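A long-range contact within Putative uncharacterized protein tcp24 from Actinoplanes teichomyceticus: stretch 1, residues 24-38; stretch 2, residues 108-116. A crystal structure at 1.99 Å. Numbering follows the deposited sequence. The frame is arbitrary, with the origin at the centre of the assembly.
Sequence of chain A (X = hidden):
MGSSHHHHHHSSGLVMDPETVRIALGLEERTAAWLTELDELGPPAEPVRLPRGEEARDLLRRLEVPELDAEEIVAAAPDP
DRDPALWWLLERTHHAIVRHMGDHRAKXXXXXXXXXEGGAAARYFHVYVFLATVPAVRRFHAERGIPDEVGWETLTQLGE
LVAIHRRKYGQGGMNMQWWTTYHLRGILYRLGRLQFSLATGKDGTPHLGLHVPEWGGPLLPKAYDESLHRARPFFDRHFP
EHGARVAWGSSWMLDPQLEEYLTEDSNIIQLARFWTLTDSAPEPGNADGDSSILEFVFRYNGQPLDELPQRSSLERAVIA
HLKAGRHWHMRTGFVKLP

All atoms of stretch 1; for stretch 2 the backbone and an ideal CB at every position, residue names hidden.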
# COMPACT_ATOMS: atom_id res chain seq x y z
N ALA A 24 4.23 27.44 0.55
CA ALA A 24 5.21 27.17 -0.52
C ALA A 24 4.82 25.96 -1.36
O ALA A 24 4.91 26.00 -2.59
CB ALA A 24 6.60 26.97 0.06
N LEU A 25 4.40 24.88 -0.70
CA LEU A 25 4.10 23.63 -1.40
C LEU A 25 2.70 23.60 -1.99
O LEU A 25 2.38 22.72 -2.79
CB LEU A 25 4.36 22.41 -0.49
CG LEU A 25 5.79 22.23 0.04
CD1 LEU A 25 5.86 21.05 1.00
CD2 LEU A 25 6.82 22.06 -1.08
N GLY A 26 1.87 24.56 -1.60
CA GLY A 26 0.51 24.67 -2.11
C GLY A 26 -0.45 23.73 -1.41
O GLY A 26 -1.50 23.39 -1.95
N LEU A 27 -0.09 23.33 -0.19
CA LEU A 27 -0.89 22.40 0.61
C LEU A 27 -2.12 23.08 1.23
O LEU A 27 -2.05 24.24 1.64
CB LEU A 27 -0.01 21.74 1.69
CG LEU A 27 0.98 20.69 1.16
CD1 LEU A 27 2.08 20.40 2.17
CD2 LEU A 27 0.27 19.41 0.73
N GLU A 28 -3.24 22.35 1.27
CA GLU A 28 -4.50 22.89 1.80
C GLU A 28 -4.44 23.23 3.29
O GLU A 28 -3.59 22.69 4.03
CB GLU A 28 -5.67 21.95 1.52
CG GLU A 28 -6.61 22.43 0.42
CD GLU A 28 -6.45 21.70 -0.90
OE1 GLU A 28 -5.53 20.87 -1.04
OE2 GLU A 28 -7.27 21.95 -1.81
N GLU A 29 -5.34 24.10 3.74
CA GLU A 29 -5.37 24.57 5.13
C GLU A 29 -5.55 23.44 6.14
O GLU A 29 -5.00 23.52 7.24
CB GLU A 29 -6.47 25.62 5.32
CG GLU A 29 -6.18 26.94 4.62
CD GLU A 29 -7.00 28.10 5.16
OE1 GLU A 29 -6.40 29.00 5.79
OE2 GLU A 29 -8.24 28.10 4.97
N ARG A 30 -6.29 22.41 5.77
CA ARG A 30 -6.53 21.27 6.67
C ARG A 30 -5.24 20.52 7.04
O ARG A 30 -5.19 19.86 8.09
CB ARG A 30 -7.57 20.32 6.07
CG ARG A 30 -7.02 19.36 5.02
CD ARG A 30 -8.12 18.58 4.32
NE ARG A 30 -8.71 19.35 3.23
CZ ARG A 30 -8.22 19.42 1.99
NH1 ARG A 30 -7.11 18.77 1.67
NH2 ARG A 30 -8.85 20.15 1.08
N THR A 31 -4.20 20.63 6.21
CA THR A 31 -2.93 19.95 6.47
C THR A 31 -2.11 20.62 7.57
O THR A 31 -1.10 20.08 8.02
CB THR A 31 -2.06 19.79 5.18
OG1 THR A 31 -1.57 21.07 4.75
CG2 THR A 31 -2.85 19.13 4.06
N ALA A 32 -2.57 21.79 8.02
CA ALA A 32 -1.86 22.57 9.05
C ALA A 32 -1.57 21.79 10.34
O ALA A 32 -0.46 21.87 10.88
CB ALA A 32 -2.62 23.86 9.36
N ALA A 33 -2.57 21.05 10.83
CA ALA A 33 -2.42 20.24 12.04
C ALA A 33 -1.29 19.22 11.90
O ALA A 33 -0.45 19.08 12.79
CB ALA A 33 -3.73 19.54 12.39
N TRP A 34 -1.27 18.52 10.76
CA TRP A 34 -0.21 17.56 10.44
C TRP A 34 1.14 18.23 10.44
O TRP A 34 2.10 17.73 11.03
CB TRP A 34 -0.51 16.91 9.09
CG TRP A 34 0.58 16.02 8.54
CD1 TRP A 34 1.34 16.22 7.39
CD2 TRP A 34 1.05 14.74 9.09
NE1 TRP A 34 2.23 15.19 7.20
CE2 TRP A 34 2.10 14.27 8.18
CE3 TRP A 34 0.72 13.97 10.21
CZ2 TRP A 34 2.78 13.08 8.40
CZ3 TRP A 34 1.41 12.77 10.42
CH2 TRP A 34 2.42 12.34 9.54
N LEU A 35 1.22 19.38 9.78
CA LEU A 35 2.48 20.10 9.64
C LEU A 35 2.99 20.66 10.97
O LEU A 35 4.19 20.67 11.22
CB LEU A 35 2.33 21.20 8.59
CG LEU A 35 2.11 20.66 7.17
CD1 LEU A 35 1.69 21.77 6.22
CD2 LEU A 35 3.36 19.96 6.66
N THR A 36 2.06 21.08 11.83
CA THR A 36 2.41 21.47 13.20
C THR A 36 2.97 20.27 13.95
O THR A 36 4.00 20.38 14.62
CB THR A 36 1.18 22.04 13.95
OG1 THR A 36 0.71 23.20 13.25
CG2 THR A 36 1.52 22.43 15.39
N GLU A 37 2.31 19.13 13.82
CA GLU A 37 2.78 17.91 14.45
C GLU A 37 4.20 17.57 13.98
O GLU A 37 5.05 17.22 14.79
CB GLU A 37 1.82 16.74 14.21
CG GLU A 37 2.16 15.50 15.03
CD GLU A 37 1.27 14.30 14.71
OE1 GLU A 37 0.24 14.47 14.02
OE2 GLU A 37 1.61 13.19 15.17
N LEU A 38 4.44 17.70 12.67
CA LEU A 38 5.77 17.43 12.13
C LEU A 38 6.80 18.46 12.60
O LEU A 38 7.97 18.14 12.80
CB LEU A 38 5.74 17.37 10.60
CG LEU A 38 4.96 16.23 9.91
CD1 LEU A 38 5.32 16.15 8.44
CD2 LEU A 38 5.22 14.89 10.58
N UNK A 108 -1.82 4.57 9.94
CA UNK A 108 -0.92 4.66 8.78
C UNK A 108 -0.84 6.07 8.15
O UNK A 108 -1.34 6.29 7.05
CB UNK A 108 -1.38 3.66 7.71
N UNK A 109 -0.19 7.00 8.83
CA UNK A 109 -0.16 8.38 8.34
C UNK A 109 1.11 8.67 7.53
O UNK A 109 2.19 8.85 8.09
CB UNK A 109 -0.26 9.35 9.51
N UNK A 110 0.98 8.67 6.21
CA UNK A 110 2.14 8.91 5.33
C UNK A 110 2.31 10.37 4.95
O UNK A 110 3.31 10.75 4.34
CB UNK A 110 2.01 8.08 4.05
N UNK A 111 1.32 11.19 5.31
CA UNK A 111 1.31 12.60 4.92
C UNK A 111 0.53 12.81 3.63
O UNK A 111 0.22 11.85 2.93
CB UNK A 111 2.74 13.12 4.76
N UNK A 112 0.19 14.07 3.32
CA UNK A 112 -0.60 14.37 2.13
C UNK A 112 0.21 14.23 0.83
O UNK A 112 1.44 14.30 0.86
CB UNK A 112 -1.17 15.79 2.23
N UNK A 113 -0.49 14.04 -0.30
CA UNK A 113 0.18 14.15 -1.60
C UNK A 113 0.56 15.63 -1.86
O UNK A 113 -0.12 16.53 -1.36
CB UNK A 113 -0.72 13.62 -2.72
N UNK A 114 1.63 15.87 -2.61
CA UNK A 114 2.02 17.25 -2.95
C UNK A 114 1.40 17.66 -4.28
O UNK A 114 1.42 16.88 -5.24
CB UNK A 114 3.54 17.39 -3.01
N UNK A 115 0.84 18.89 -4.35
CA UNK A 115 0.29 19.40 -5.61
C UNK A 115 1.32 19.30 -6.75
O UNK A 115 2.49 19.62 -6.55
CB UNK A 115 -0.16 20.85 -5.44
N UNK A 116 0.88 18.87 -7.93
CA UNK A 116 1.82 18.53 -9.01
C UNK A 116 2.41 19.77 -9.70
O UNK A 116 3.29 19.65 -10.55
CB UNK A 116 1.12 17.66 -10.05

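Position 108 has nothing of stretch 1 within 5.5 Å of its ideal CB, so the contact sets no preference; the residue is Pro-108.

At position 109 CA-to-CB points toward stretch 1, and the ideal CB lies 3.9 Å from Trp-34 CZ3. Beyond the indole waits the carboxylate of Glu-37, extended with chi1 and chi2 both t. A long basic side chain, lysine or arginine, could pass the ring and meet the charge. The residue is Arg-109, which forms a two-pronged salt bridge: NH1 donates to Glu-37 OE1 (2.8 Å, 152°) and NH2 to Glu-37 OE2 (2.8 Å, 148°). Trp-34 CZ3 lies over one face of the guanidinium, while Arg-109 NH1 sits at the edge of the indole, 3.5 Å from Trp-34 CE3.

At position 110 the CB direction is away from stretch 1, and phi/psi of -93/-8 is open to most residues. The contact does not choose; the residue is Gly-110.

Position 111 is far more restrictive. Phi/psi of 93/166 would jam a CB against the preceding carbonyl O, and the ideal CB would also come within 3.2 Å of Trp-34 NE1. Both tests call for glycine, and Gly-111 brings its CA to 3.6 Å from Trp-34 NE1.

Position 112 points toward stretch 1, its ideal CB 4.2 Å from both Thr-31 CG2 and Leu-27 CD2. A compact apolar residue such as valine or proline suits this surface, and phi of -74° permits proline. Pro-112 places CD 3.5 Å from Trp-34 CD1 and CG 3.8 Å from Leu-27 CD2, bridging the two side chains.

Position 113 points away, leaving its side chain unspecified by stretch 1. Pro-113 contributes chiefly through its backbone, with O 3.6 Å from Leu-27 CD2.

At position 114 CB points sideways, 5.4 Å from Leu-27 CD2. Reaching the leucines of stretch 1 takes a branched or long apolar chain: leucine, isoleucine or methionine. In Leu-114 (chi1 m, chi2 t), CD2 approaches Leu-27 CD2 at 3.9 Å and Leu-25 CD1 at 4.1 Å.

Position 115 points toward the turn after the helix. The nearest atoms of stretch 1 are backbone carbonyls, Leu-25 O at 4.1 Å and Gly-26 O at 4.5 Å from the ideal CB, so a compact apolar group could pack on them and a short donor such as serine could also suit; phi of -53° admits proline. Pro-115 sets CG 3.4 Å from both Leu-25 O and Gly-26 O, with CD 4.0 Å from Leu-27 CD2. A water joins the backbones, donating to Leu-25 O (2.8 Å from the water O) and Pro-115 O (2.9 Å).

Position 116 is out of reach, so many residues would serve; it is Tyr-116.

Stretch 2 (108-116) PRGGPPLPY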
# COMPACT_ATOMS: atom_id res chain seq x y z
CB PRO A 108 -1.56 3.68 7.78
CG PRO A 108 -3.02 3.67 8.13
CD PRO A 108 -3.08 3.86 9.63
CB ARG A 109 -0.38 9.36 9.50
CG ARG A 109 -1.74 9.19 10.18
CD ARG A 109 -2.06 10.33 11.14
NE ARG A 109 -1.18 10.31 12.31
CZ ARG A 109 -0.83 11.38 13.02
NH1 ARG A 109 -1.29 12.59 12.68
NH2 ARG A 109 -0.03 11.24 14.06
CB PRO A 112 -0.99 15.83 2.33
CG PRO A 112 0.14 16.40 3.12
CD PRO A 112 0.52 15.29 4.07
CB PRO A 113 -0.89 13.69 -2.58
CG PRO A 113 -2.18 14.01 -1.90
CD PRO A 113 -1.94 13.78 -0.44
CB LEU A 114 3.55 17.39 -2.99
CG LEU A 114 4.34 17.19 -1.69
CD1 LEU A 114 5.79 17.64 -1.88
CD2 LEU A 114 3.69 17.93 -0.52
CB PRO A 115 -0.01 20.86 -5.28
CG PRO A 115 -0.29 20.87 -3.81
CD PRO A 115 0.58 19.80 -3.22
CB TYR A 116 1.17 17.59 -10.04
CG TYR A 116 0.95 16.16 -9.55
CD1 TYR A 116 1.25 15.80 -8.23
CD2 TYR A 116 0.42 15.17 -10.40
CE1 TYR A 116 1.05 14.50 -7.77
CE2 TYR A 116 0.22 13.87 -9.94
CZ TYR A 116 0.54 13.55 -8.62
OH TYR A 116 0.35 12.26 -8.14
O HOH W 1 3.89 21.01 -4.36
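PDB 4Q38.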